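Local structure of uncharacterized conserved protein YjbQ/UPF0047 family, ortholog yugU B.subtilis (Clostridium acetobutylicum, 1VMH) at residues 21-26 and 128-133; 25-30 and 74-79; 56-61 and 96-101; 64-69 and 121-126. The protein is of unknown function but belongs to the UPF0047 (YjbQ-like) family and assembles from three copies of the chain. All coordinates share one frame; numbering follows the deposited sequence.

The four contacts all involve the antiparallel sheet of strands 28-31, 124-130 and 59-65. Interaction 4 lies inside that sheet, where 59-65 pairs with 124-130, and is mainly backbone hydrogen bonding. Interaction 1 sits about 18 Å from it, centre to centre, where 124-130 runs out; it is partly buried and joined by a threonine-glutamate bond and a backbone bond. Interactions 2 and 3 set helices against sheet strands or the turn leading into one. Interaction 2, a surface contact, combines apolar packing with a water bridge. Interaction 3 is buried and rests on a methyl over a histidine ring. Interactions 1 and 2 share Asn25 and Asp26. Interactions 2, 3 and 4 also border neighbouring subunits.

Interaction 1 of 4, residues 21-26 and 128-133; sequences LKTSND and FTEFDG
Asp26 and Gly133 mark the close end of this contact, with their CA atoms 4.1 Å apart. The backbones diverge toward Leu21 and Phe128, whose CA atoms are 9.2 Å apart. Segment 21-26 is leaving strand 18-22, and 128-133 is leaving strand 124-130. Gly133 N donates a nearly straight hydrogen bond of 2.9 Å to Asp26 O. A CA-H...O contact runs back from Asp26 CA to Gly133 O, 3.3 Å away. Asn25 O also lies close to Gly133 CA, where there is no side chain to hold it off.

Thr23 and Glu130 cross at about a right angle. Thr23 OG1 lies between its backbone N and carbonyl carbon (chi1 66°). It donates to the anti lone pair of Glu130 OE2 over 2.7 Å, and Arg135 N is a further partner. The Glu130 chain bends at chi2 (68°). Its other oxygen, OE1, is met from above the carboxylate plane by Asp132 N at 2.9 Å, and it forms a salt bridge with Arg137. On strand 18-22, Leu21 CD1 sits over one face of the Phe128 ring, 4.0 Å from its centroid, as a CH-pi contact.

Both carboxylate oxygens of Glu130 are therefore bonded. This fixes the rotation of the buried group and ties the end of strand 124-130 to the chain leaving strand 18-22.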
loop_
_atom_site.group_PDB
_atom_site.type_symbol
_atom_site.label_atom_id
_atom_site.label_comp_id
_atom_site.label_asym_id
_atom_site.label_seq_id
_atom_site.Cartn_x
_atom_site.Cartn_y
_atom_site.Cartn_z
ATOM N N LEU A 21 -9.258 -10.077 -17.255
ATOM C CA LEU A 21 -7.909 -10.006 -17.822
ATOM C C LEU A 21 -7.370 -11.396 -17.933
ATOM O O LEU A 21 -7.499 -12.164 -16.983
ATOM C CB LEU A 21 -6.971 -9.246 -16.875
ATOM C CG LEU A 21 -7.405 -7.882 -16.373
ATOM C CD1 LEU A 21 -6.352 -7.296 -15.438
ATOM C CD2 LEU A 21 -7.659 -6.943 -17.570
ATOM N N LYS A 22 -6.744 -11.719 -19.067
ATOM C CA LYS A 22 -6.035 -12.962 -19.247
ATOM C C LYS A 22 -4.555 -12.636 -19.158
ATOM O O LYS A 22 -4.046 -11.842 -19.950
ATOM C CB LYS A 22 -6.357 -13.556 -20.630
ATOM N N THR A 23 -3.881 -13.155 -18.134
ATOM C CA THR A 23 -2.448 -12.939 -17.975
ATOM C C THR A 23 -1.714 -14.054 -18.710
ATOM O O THR A 23 -2.246 -15.158 -18.869
ATOM C CB THR A 23 -2.037 -12.839 -16.479
ATOM O OG1 THR A 23 -2.243 -14.083 -15.804
ATOM C CG2 THR A 23 -2.881 -11.733 -15.812
ATOM N N SER A 24 -0.491 -13.766 -19.138
ATOM C CA SER A 24 0.218 -14.660 -20.061
ATOM C C SER A 24 1.615 -15.153 -19.623
ATOM O O SER A 24 2.182 -16.038 -20.254
ATOM C CB SER A 24 0.277 -14.026 -21.462
ATOM O OG SER A 24 0.893 -12.764 -21.425
ATOM N N ASN A 25 2.159 -14.602 -18.544
ATOM C CA ASN A 25 3.440 -15.058 -17.976
ATOM C C ASN A 25 3.273 -15.308 -16.482
ATOM O O ASN A 25 2.295 -14.839 -15.891
ATOM C CB ASN A 25 4.510 -13.987 -18.186
ATOM C CG ASN A 25 4.696 -13.627 -19.661
ATOM O OD1 ASN A 25 4.606 -14.503 -20.529
ATOM N ND2 ASN A 25 4.951 -12.345 -19.947
ATOM N N ASP A 26 4.236 -15.993 -15.847
ATOM C CA ASP A 26 4.120 -16.220 -14.408
ATOM C C ASP A 26 4.105 -14.901 -13.653
ATOM O O ASP A 26 3.309 -14.753 -12.743
ATOM C CB ASP A 26 5.167 -17.167 -13.812
ATOM C CG ASP A 26 6.583 -16.726 -14.055
ATOM O OD1 ASP A 26 6.879 -16.199 -15.147
ATOM O OD2 ASP A 26 7.411 -16.940 -13.137
ATOM N N PHE A 128 -2.140 -3.788 -13.030
ATOM C CA PHE A 128 -2.375 -5.088 -12.406
ATOM C C PHE A 128 -1.043 -5.854 -12.399
ATOM O O PHE A 128 -0.413 -5.996 -13.458
ATOM C CB PHE A 128 -3.383 -5.853 -13.252
ATOM C CG PHE A 128 -3.829 -7.151 -12.675
ATOM C CD1 PHE A 128 -3.108 -8.285 -12.857
ATOM C CD2 PHE A 128 -5.006 -7.243 -11.944
ATOM C CE1 PHE A 128 -3.530 -9.506 -12.316
ATOM C CE2 PHE A 128 -5.428 -8.454 -11.444
ATOM C CZ PHE A 128 -4.692 -9.562 -11.607
ATOM N N THR A 129 -0.580 -6.306 -11.220
ATOM C CA THR A 129 0.694 -6.986 -11.067
ATOM C C THR A 129 0.425 -8.487 -10.831
ATOM O O THR A 129 0.070 -8.916 -9.719
ATOM C CB THR A 129 1.578 -6.393 -9.925
ATOM O OG1 THR A 129 0.910 -6.542 -8.666
ATOM C CG2 THR A 129 1.704 -4.870 -10.124
ATOM N N GLU A 130 0.598 -9.286 -11.884
ATOM C CA GLU A 130 0.426 -10.718 -11.803
ATOM C C GLU A 130 1.686 -11.332 -11.259
ATOM O O GLU A 130 2.757 -11.105 -11.825
ATOM C CB GLU A 130 0.123 -11.272 -13.197
ATOM C CG GLU A 130 0.105 -12.806 -13.288
ATOM C CD GLU A 130 -1.060 -13.372 -12.521
ATOM O OE1 GLU A 130 -0.961 -13.501 -11.291
ATOM O OE2 GLU A 130 -2.087 -13.712 -13.148
ATOM N N PHE A 131 1.555 -12.183 -10.235
ATOM C CA PHE A 131 2.674 -12.988 -9.753
ATOM C C PHE A 131 2.530 -14.524 -9.846
ATOM O O PHE A 131 3.473 -15.248 -9.482
ATOM C CB PHE A 131 3.047 -12.572 -8.339
ATOM C CG PHE A 131 3.450 -11.117 -8.247
ATOM C CD1 PHE A 131 4.595 -10.658 -8.893
ATOM C CD2 PHE A 131 2.669 -10.212 -7.538
ATOM C CE1 PHE A 131 4.980 -9.323 -8.806
ATOM C CE2 PHE A 131 3.040 -8.867 -7.452
ATOM C CZ PHE A 131 4.168 -8.430 -8.087
ATOM N N ASP A 132 1.384 -14.998 -10.319
ATOM C CA ASP A 132 1.122 -16.446 -10.508
ATOM C C ASP A 132 0.304 -16.730 -11.751
ATOM O O ASP A 132 -0.704 -17.432 -11.698
ATOM C CB ASP A 132 0.436 -17.037 -9.277
ATOM C CG ASP A 132 0.418 -18.568 -9.293
ATOM O OD1 ASP A 132 1.359 -19.193 -9.836
ATOM O OD2 ASP A 132 -0.541 -19.124 -8.729
ATOM N N GLY A 133 0.730 -16.166 -12.879
ATOM C CA GLY A 133 0.042 -16.419 -14.146
ATOM C C GLY A 133 0.610 -17.654 -14.824
ATOM O O GLY A 133 1.536 -18.268 -14.312
#

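Interaction 2 of 4, residues 25-30 and 74-79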
loop_
_atom_site.group_PDB
_atom_site.type_symbol
_atom_site.label_atom_id
_atom_site.label_comp_id
_atom_site.label_asym_id
_atom_site.label_seq_id
_atom_site.Cartn_x
_atom_site.Cartn_y
_atom_site.Cartn_z
ATOM N N ASN A 25 2.159 -14.602 -18.544
ATOM C CA ASN A 25 3.440 -15.058 -17.976
ATOM C C ASN A 25 3.273 -15.308 -16.482
ATOM O O ASN A 25 2.295 -14.839 -15.891
ATOM C CB ASN A 25 4.510 -13.987 -18.186
ATOM C CG ASN A 25 4.696 -13.627 -19.661
ATOM O OD1 ASN A 25 4.606 -14.503 -20.529
ATOM N ND2 ASN A 25 4.951 -12.345 -19.947
ATOM N N ASP A 26 4.236 -15.993 -15.847
ATOM C CA ASP A 26 4.120 -16.220 -14.408
ATOM C C ASP A 26 4.105 -14.901 -13.653
ATOM O O ASP A 26 3.309 -14.753 -12.743
ATOM C CB ASP A 26 5.167 -17.167 -13.812
ATOM C CG ASP A 26 6.583 -16.726 -14.055
ATOM O OD1 ASP A 26 6.879 -16.199 -15.147
ATOM O OD2 ASP A 26 7.411 -16.940 -13.137
ATOM N N ASP A 27 4.957 -13.959 -14.045
ATOM C CA ASP A 27 4.835 -12.591 -13.545
ATOM C C ASP A 27 4.690 -11.593 -14.684
ATOM O O ASP A 27 5.280 -11.764 -15.757
ATOM C CB ASP A 27 5.926 -12.209 -12.532
ATOM C CG ASP A 27 7.326 -12.302 -13.069
ATOM O OD1 ASP A 27 7.532 -12.616 -14.262
ATOM O OD2 ASP A 27 8.263 -12.055 -12.271
ATOM N N GLN A 28 3.896 -10.546 -14.445
ATOM C CA GLN A 28 3.543 -9.633 -15.512
ATOM C C GLN A 28 2.934 -8.353 -14.955
ATOM O O GLN A 28 2.163 -8.417 -14.001
ATOM C CB GLN A 28 2.515 -10.313 -16.426
ATOM C CG GLN A 28 2.249 -9.627 -17.751
ATOM C CD GLN A 28 1.230 -10.332 -18.588
ATOM O OE1 GLN A 28 0.796 -11.411 -18.247
ATOM N NE2 GLN A 28 0.843 -9.728 -19.709
ATOM N N PHE A 29 3.301 -7.211 -15.522
ATOM C CA PHE A 29 2.630 -5.942 -15.244
ATOM C C PHE A 29 1.712 -5.681 -16.435
ATOM O O PHE A 29 2.173 -5.654 -17.595
ATOM C CB PHE A 29 3.595 -4.766 -15.122
ATOM C CG PHE A 29 4.131 -4.529 -13.746
ATOM C CD1 PHE A 29 4.475 -5.576 -12.893
ATOM C CD2 PHE A 29 4.319 -3.218 -13.301
ATOM C CE1 PHE A 29 4.980 -5.297 -11.594
ATOM C CE2 PHE A 29 4.850 -2.961 -12.067
ATOM C CZ PHE A 29 5.173 -3.974 -11.218
ATOM N N ILE A 30 0.442 -5.475 -16.181
ATOM C CA ILE A 30 -0.544 -5.157 -17.222
ATOM C C ILE A 30 -1.080 -3.739 -16.958
ATOM O O ILE A 30 -1.619 -3.445 -15.879
ATOM C CB ILE A 30 -1.706 -6.177 -17.245
ATOM C CG1 ILE A 30 -1.152 -7.590 -17.524
ATOM C CG2 ILE A 30 -2.726 -5.748 -18.293
ATOM C CD1 ILE A 30 -0.888 -8.408 -16.290
ATOM N N ASP A 74 12.733 -4.419 -14.527
ATOM C CA ASP A 74 13.568 -4.263 -13.340
ATOM C C ASP A 74 12.815 -4.546 -12.049
ATOM O O ASP A 74 13.349 -5.161 -11.136
ATOM C CB ASP A 74 14.190 -2.861 -13.309
ATOM C CG ASP A 74 15.300 -2.685 -14.347
ATOM O OD1 ASP A 74 15.724 -3.698 -14.982
ATOM O OD2 ASP A 74 15.751 -1.532 -14.520
ATOM N N ILE A 75 11.569 -4.114 -11.966
ATOM C CA ILE A 75 10.790 -4.356 -10.758
ATOM C C ILE A 75 10.500 -5.843 -10.584
ATOM O O ILE A 75 10.744 -6.409 -9.528
ATOM C CB ILE A 75 9.466 -3.578 -10.768
ATOM C CG1 ILE A 75 9.725 -2.061 -10.755
ATOM C CG2 ILE A 75 8.602 -3.924 -9.545
ATOM C CD1 ILE A 75 8.495 -1.190 -11.002
ATOM N N LEU A 76 9.995 -6.476 -11.633
ATOM C CA LEU A 76 9.679 -7.898 -11.562
ATOM C C LEU A 76 10.914 -8.730 -11.250
ATOM O O LEU A 76 10.890 -9.593 -10.382
ATOM C CB LEU A 76 9.026 -8.375 -12.873
ATOM C CG LEU A 76 7.614 -7.862 -13.093
ATOM C CD1 LEU A 76 7.074 -8.221 -14.471
ATOM C CD2 LEU A 76 6.698 -8.404 -12.033
ATOM N N VAL A 77 11.988 -8.461 -11.957
ATOM C CA VAL A 77 13.198 -9.226 -11.802
ATOM C C VAL A 77 13.763 -9.075 -10.406
ATOM O O VAL A 77 14.209 -10.033 -9.793
ATOM C CB VAL A 77 14.264 -8.811 -12.869
ATOM C CG1 VAL A 77 15.696 -9.266 -12.491
ATOM C CG2 VAL A 77 13.893 -9.343 -14.249
ATOM N N ASN A 78 13.731 -7.861 -9.874
ATOM C CA ASN A 78 14.331 -7.624 -8.570
ATOM C C ASN A 78 13.430 -8.063 -7.411
ATOM O O ASN A 78 13.935 -8.537 -6.391
ATOM C CB ASN A 78 14.875 -6.204 -8.458
ATOM C CG ASN A 78 16.171 -6.044 -9.239
ATOM O OD1 ASN A 78 17.259 -6.414 -8.747
ATOM N ND2 ASN A 78 16.059 -5.590 -10.482
ATOM N N LEU A 79 12.112 -7.947 -7.563
ATOM C CA LEU A 79 11.217 -8.595 -6.588
ATOM C C LEU A 79 11.430 -10.115 -6.549
ATOM O O LEU A 79 11.450 -10.723 -5.472
ATOM C CB LEU A 79 9.759 -8.286 -6.903
ATOM C CG LEU A 79 9.282 -6.854 -6.664
ATOM C CD1 LEU A 79 7.843 -6.697 -7.073
ATOM C CD2 LEU A 79 9.501 -6.395 -5.203
HETATM O O HOH W 1 8.443 -10.816 -9.787
#
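Leu76 reaches from helix 69-82 toward Asp27, Gln28 and Phe29. Its CG is anti to its own carbonyl carbon (chi1 -71°), and CD1 continues in an extended course (chi2 173°) to lie 3.9 Å from Gln28 N. The other methyl, CD2, lies 3.6 Å from Phe29 CE1 and also touches Asp27 CB. Leu76 and Phe29 slide past each other in opposite directions.

Ile75 adds a second apolar contact. Its CG2 is 3.8 Å from Phe29 CZ, and the two side chains cross at about a right angle. Phe29 CG is anti to its own carbonyl carbon; ring atoms CD1 and CE1 meet Leu76, and CZ meets Ile75. Phe29 also meets Tyr127 of the same chain.

Asp27 has its CG between backbone N and carbonyl carbon (chi1 60°). Its OD2 passes 3.8 Å from Leu76 CB. A water donates to Asp27 OD2 at 2.8 Å and to Leu76 O, also at 2.8 Å. It bridges a loop carboxylate to a helix carbonyl. On the helix, Asp74 and Asn78 bond to the second subunit.

The strand and helix axes are 9.3 Å apart at closest approach. Apolar side chains span this separation, while the water joins two acceptors that could not bond to each other directly. The contact is thus apolar at Phe29 and mixed at Asp27, where Leu76 CD2 touches CB and the water serves the carboxylate.

Interaction 3 of 4, residues 56-61 and 96-101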
loop_
_atom_site.group_PDB
_atom_site.type_symbol
_atom_site.label_atom_id
_atom_site.label_comp_id
_atom_site.label_asym_id
_atom_site.label_seq_id
_atom_site.Cartn_x
_atom_site.Cartn_y
_atom_site.Cartn_z
ATOM N N HIS A 56 -7.540 -11.194 -6.097
ATOM C CA HIS A 56 -6.672 -12.354 -6.127
ATOM C C HIS A 56 -5.527 -12.187 -5.144
ATOM O O HIS A 56 -4.855 -11.175 -5.160
ATOM C CB HIS A 56 -6.112 -12.487 -7.534
ATOM C CG HIS A 56 -7.182 -12.554 -8.574
ATOM N ND1 HIS A 56 -8.018 -13.644 -8.697
ATOM C CD2 HIS A 56 -7.543 -11.685 -9.550
ATOM C CE1 HIS A 56 -8.870 -13.420 -9.692
ATOM N NE2 HIS A 56 -8.589 -12.252 -10.233
ATOM N N THR A 57 -5.258 -13.200 -4.346
ATOM C CA THR A 57 -4.225 -13.132 -3.325
ATOM C C THR A 57 -2.802 -13.341 -3.848
ATOM O O THR A 57 -1.867 -13.188 -3.086
ATOM C CB THR A 57 -4.528 -14.081 -2.202
ATOM O OG1 THR A 57 -4.593 -15.399 -2.724
ATOM C CG2 THR A 57 -5.836 -13.712 -1.528
ATOM N N THR A 58 -2.669 -13.654 -5.140
ATOM C CA THR A 58 -1.368 -13.829 -5.798
ATOM C C THR A 58 -1.160 -12.810 -6.915
ATOM O O THR A 58 -0.317 -12.984 -7.792
ATOM C CB THR A 58 -1.206 -15.227 -6.307
ATOM O OG1 THR A 58 -2.356 -15.546 -7.094
ATOM C CG2 THR A 58 -1.077 -16.201 -5.153
ATOM N N ALA A 59 -1.889 -11.691 -6.826
ATOM C CA ALA A 59 -1.698 -10.553 -7.698
ATOM C C ALA A 59 -2.031 -9.283 -6.882
ATOM O O ALA A 59 -2.545 -9.353 -5.771
ATOM C CB ALA A 59 -2.538 -10.667 -8.926
ATOM N N GLY A 60 -1.718 -8.133 -7.447
ATOM C CA GLY A 60 -1.969 -6.884 -6.769
ATOM C C GLY A 60 -2.117 -5.751 -7.765
ATOM O O GLY A 60 -2.295 -5.975 -8.979
ATOM N N ILE A 61 -2.133 -4.536 -7.220
ATOM C CA ILE A 61 -2.258 -3.309 -8.019
ATOM C C ILE A 61 -1.143 -2.365 -7.607
ATOM O O ILE A 61 -0.877 -2.207 -6.419
ATOM C CB ILE A 61 -3.605 -2.586 -7.788
ATOM C CG1 ILE A 61 -4.800 -3.548 -7.951
ATOM C CG2 ILE A 61 -3.728 -1.365 -8.684
ATOM C CD1 ILE A 61 -5.102 -4.079 -9.325
ATOM N N SER A 96 3.922 -19.192 -2.601
ATOM C CA SER A 96 4.069 -18.205 -1.549
ATOM C C SER A 96 4.825 -16.949 -2.017
ATOM O O SER A 96 4.561 -15.835 -1.538
ATOM C CB SER A 96 4.734 -18.789 -0.299
ATOM O OG SER A 96 3.791 -19.532 0.439
ATOM N N HIS A 97 5.802 -17.117 -2.901
ATOM C CA HIS A 97 6.515 -15.933 -3.442
ATOM C C HIS A 97 5.516 -14.915 -3.982
ATOM O O HIS A 97 5.657 -13.686 -3.810
ATOM C CB HIS A 97 7.496 -16.348 -4.538
ATOM C CG HIS A 97 6.848 -16.941 -5.748
ATOM N ND1 HIS A 97 6.332 -18.216 -5.751
ATOM C CD2 HIS A 97 6.626 -16.444 -6.988
ATOM C CE1 HIS A 97 5.815 -18.480 -6.939
ATOM N NE2 HIS A 97 5.985 -17.425 -7.710
ATOM N N ALA A 98 4.502 -15.421 -4.652
ATOM C CA ALA A 98 3.458 -14.580 -5.259
ATOM C C ALA A 98 2.599 -13.927 -4.181
ATOM O O ALA A 98 2.230 -12.755 -4.306
ATOM C CB ALA A 98 2.606 -15.374 -6.186
ATOM N N HIS A 99 2.242 -14.685 -3.145
ATOM C CA HIS A 99 1.475 -14.123 -2.038
ATOM C C HIS A 99 2.236 -12.947 -1.377
ATOM O O HIS A 99 1.629 -11.915 -1.010
ATOM C CB HIS A 99 1.156 -15.183 -0.980
ATOM C CG HIS A 99 0.117 -16.171 -1.396
ATOM N ND1 HIS A 99 -1.223 -15.844 -1.460
ATOM C CD2 HIS A 99 0.204 -17.470 -1.763
ATOM C CE1 HIS A 99 -1.907 -16.908 -1.851
ATOM N NE2 HIS A 99 -1.073 -17.910 -2.038
ATOM N N ILE A 100 3.565 -13.105 -1.244
ATOM C CA ILE A 100 4.381 -12.070 -0.609
ATOM C C ILE A 100 4.397 -10.830 -1.484
ATOM O O ILE A 100 4.170 -9.717 -1.019
ATOM C CB ILE A 100 5.812 -12.552 -0.379
ATOM C CG1 ILE A 100 5.840 -13.647 0.692
ATOM C CG2 ILE A 100 6.715 -11.410 0.023
ATOM C CD1 ILE A 100 7.079 -14.471 0.638
ATOM N N LYS A 101 4.699 -11.021 -2.753
ATOM C CA LYS A 101 4.793 -9.887 -3.640
ATOM C C LYS A 101 3.461 -9.159 -3.800
ATOM O O LYS A 101 3.418 -7.935 -3.916
ATOM C CB LYS A 101 5.376 -10.306 -4.989
ATOM C CG LYS A 101 6.815 -10.769 -4.846
ATOM C CD LYS A 101 7.509 -11.170 -6.150
ATOM C CE LYS A 101 6.961 -12.391 -6.770
ATOM N NZ LYS A 101 7.798 -12.863 -7.996
#
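Thr58 lays its methyl group over one face of the His99 ring. CG2 is 3.5 Å from the ring centroid and 13° off the ring normal, a well-centred CH-pi contact. The two side chains run obliquely to each other. Thr58 CG2 is anti to its carbonyl carbon, while OG1 lies between the backbone N and the carbonyl carbon (chi1 52°). One branch is therefore spent on the imidazole. The other, OG1, has a hydrogen bond to Arg137 of the same chain.

Thr57 meets the same ring differently. Its side chain lies beside that of His99 and points the same way. Thr57 OG1 is 3.2 Å from His99 CE1 and 3.6 Å from His99 ND1. The threonine pair thus touches the ring with a methyl over its face and a hydroxyl near CE1. Within the helix, Ser96 CA lies at the ring edge, in its plane.

Ala98 fills the adjoining position on the helix. Its CB packs 3.8 Å from Thr58 CB and 3.9 Å from Thr58 CG2. Phe131 also touches Ala98, so the loop after strand 124-130 shares this helix surface. The third subunit comes close here as well: its Asn64 bonds to His99 O, and its Val71 packs on the His99 side chain.

His56 to Ala59 form a type I beta turn leading into strand 59-65. The buried contact packs this turn against the first turn of helix 96-105, beside the start of that strand, in the YjbQ-like fold and next to the third subunit of the assembly.

Interaction 4 of 4, residues 64-69 and 121-126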
loop_
_atom_site.group_PDB
_atom_site.type_symbol
_atom_site.label_atom_id
_atom_site.label_comp_id
_atom_site.label_asym_id
_atom_site.label_seq_id
_atom_site.Cartn_x
_atom_site.Cartn_y
_atom_site.Cartn_z
ATOM N N ASN A 64 2.960 3.063 -11.393
ATOM C CA ASN A 64 4.376 3.267 -11.626
ATOM C C ASN A 64 4.576 3.705 -13.069
ATOM O O ASN A 64 3.617 3.993 -13.784
ATOM C CB ASN A 64 5.214 2.042 -11.207
ATOM C CG ASN A 64 6.579 2.425 -10.643
ATOM O OD1 ASN A 64 7.368 3.066 -11.337
ATOM N ND2 ASN A 64 6.848 2.060 -9.378
ATOM N N GLU A 65 5.838 3.790 -13.483
ATOM C CA GLU A 65 6.232 4.195 -14.838
ATOM C C GLU A 65 5.519 3.370 -15.897
ATOM O O GLU A 65 5.573 2.133 -15.848
ATOM C CB GLU A 65 7.737 3.983 -14.975
ATOM C CG GLU A 65 8.292 4.003 -16.393
ATOM C CD GLU A 65 8.291 5.380 -16.989
ATOM O OE1 GLU A 65 8.665 6.342 -16.286
ATOM O OE2 GLU A 65 7.893 5.517 -18.157
ATOM N N ASN A 66 4.935 4.054 -16.883
ATOM C CA ASN A 66 4.146 3.371 -17.896
ATOM C C ASN A 66 4.631 3.527 -19.313
ATOM O O ASN A 66 3.900 3.167 -20.240
ATOM C CB ASN A 66 2.674 3.867 -17.804
ATOM C CG ASN A 66 2.529 5.306 -18.237
ATOM O OD1 ASN A 66 3.525 5.962 -18.528
ATOM N ND2 ASN A 66 1.270 5.796 -18.362
ATOM N N ALA A 67 5.837 4.042 -19.510
ATOM C CA ALA A 67 6.364 4.220 -20.856
ATOM C C ALA A 67 7.801 3.705 -21.029
ATOM O O ALA A 67 8.477 4.104 -21.968
ATOM C CB ALA A 67 6.272 5.670 -21.241
ATOM N N ASP A 68 8.255 2.822 -20.149
ATOM C CA ASP A 68 9.565 2.170 -20.318
ATOM C C ASP A 68 9.495 0.747 -19.822
ATOM O O ASP A 68 9.498 0.491 -18.602
ATOM C CB ASP A 68 10.696 2.896 -19.587
ATOM C CG ASP A 68 12.074 2.253 -19.875
ATOM O OD1 ASP A 68 12.164 1.301 -20.689
ATOM O OD2 ASP A 68 13.070 2.719 -19.296
ATOM N N PRO A 69 9.460 -0.196 -20.754
ATOM C CA PRO A 69 9.421 -1.597 -20.394
ATOM C C PRO A 69 10.562 -2.043 -19.498
ATOM O O PRO A 69 10.392 -3.014 -18.756
ATOM C CB PRO A 69 9.520 -2.300 -21.741
ATOM C CG PRO A 69 9.055 -1.342 -22.704
ATOM C CD PRO A 69 9.488 -0.030 -22.215
ATOM N N GLY A 121 0.451 11.599 -12.655
ATOM C CA GLY A 121 1.653 12.314 -13.031
ATOM C C GLY A 121 2.197 11.894 -14.387
ATOM O O GLY A 121 1.596 11.097 -15.096
ATOM N N THR A 122 3.354 12.462 -14.733
ATOM C CA THR A 122 3.981 12.218 -16.004
ATOM C C THR A 122 4.423 10.758 -16.090
ATOM O O THR A 122 5.169 10.253 -15.230
ATOM C CB THR A 122 5.203 13.127 -16.187
ATOM O OG1 THR A 122 4.813 14.503 -16.031
ATOM C CG2 THR A 122 5.772 12.954 -17.578
ATOM N N TRP A 123 3.920 10.095 -17.132
ATOM C CA TRP A 123 4.194 8.687 -17.364
ATOM C C TRP A 123 3.896 7.804 -16.134
ATOM O O TRP A 123 4.653 6.887 -15.835
ATOM C CB TRP A 123 5.659 8.516 -17.874
ATOM C CG TRP A 123 5.952 9.271 -19.178
ATOM C CD1 TRP A 123 6.885 10.242 -19.387
ATOM C CD2 TRP A 123 5.214 9.160 -20.395
ATOM N NE1 TRP A 123 6.807 10.706 -20.685
ATOM C CE2 TRP A 123 5.795 10.055 -21.328
ATOM C CE3 TRP A 123 4.135 8.348 -20.809
ATOM C CZ2 TRP A 123 5.320 10.181 -22.635
ATOM C CZ3 TRP A 123 3.669 8.477 -22.127
ATOM C CH2 TRP A 123 4.263 9.385 -23.012
ATOM N N GLN A 124 2.813 8.140 -15.429
ATOM C CA GLN A 124 2.360 7.394 -14.317
ATOM C C GLN A 124 1.099 6.632 -14.720
ATOM O O GLN A 124 0.098 7.194 -15.073
ATOM C CB GLN A 124 2.106 8.341 -13.146
ATOM C CG GLN A 124 1.815 7.631 -11.884
ATOM C CD GLN A 124 1.563 8.570 -10.722
ATOM O OE1 GLN A 124 0.803 9.557 -10.830
ATOM N NE2 GLN A 124 2.114 8.214 -9.564
ATOM N N GLY A 125 1.158 5.303 -14.635
ATOM C CA GLY A 125 0.045 4.405 -15.003
ATOM C C GLY A 125 -0.303 3.436 -13.918
ATOM O O GLY A 125 0.462 3.237 -12.995
ATOM N N ILE A 126 -1.490 2.853 -14.060
ATOM C CA ILE A 126 -2.075 1.933 -13.087
ATOM C C ILE A 126 -1.897 0.536 -13.627
ATOM O O ILE A 126 -2.255 0.273 -14.793
ATOM C CB ILE A 126 -3.553 2.194 -12.882
ATOM C CG1 ILE A 126 -3.840 3.642 -12.470
ATOM C CG2 ILE A 126 -4.078 1.218 -11.826
ATOM C CD1 ILE A 126 -5.258 4.096 -12.802
HETATM O O HOH W 2 7.348 7.969 -14.761
#
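Asn64 and Gly125 form an antiparallel hydrogen-bonded pair. Gly125 N donates to Asn64 O over 2.9 Å, almost straight at 175°. Asn64 N donates back to Gly125 O over 3.0 Å. One residue on, Glu65 and Gln124 are a non-hydrogen-bonded pair. Beyond them Asn66 N donates to Trp123 O over 3.0 Å, approaching from above the carbonyl plane (47° out of it). The same oxygen receives a CA-H...O contact from Glu65 CA at 3.3 Å.

Side chains steady each backbone near the pairing. Asn64 OD1 accepts from Glu65 N on a lone pair, over 2.7 Å. Glu65 bends at chi2 (72°), and its OE2 accepts from Ala67 N over 2.9 Å. Gln124 OE1 accepts from Gly121 N, bracing the turn that precedes its strand. Asn64 ND2 and Gln124 NE2 have partners on the second subunit.

Packing outside the strands centres on Trp123. Ala67 CB sits over one face of the indole, offset toward the rim, and comes 3.5 Å from Trp123 CE3. Glu65 lies alongside the tryptophan, pointing the same way, with OE2 near Trp123 CB. Asn66 CB rests on the backbone of Gly125.

The contact is the end of an antiparallel strand pair in the three-stranded sheet. A type II turn from Gly121 to Gln124 leads into strand 124-130. Strand 59-65 leads on to Asp68, the N-cap residue of helix 69-82, whose side chain caps the backbone N of Asp70.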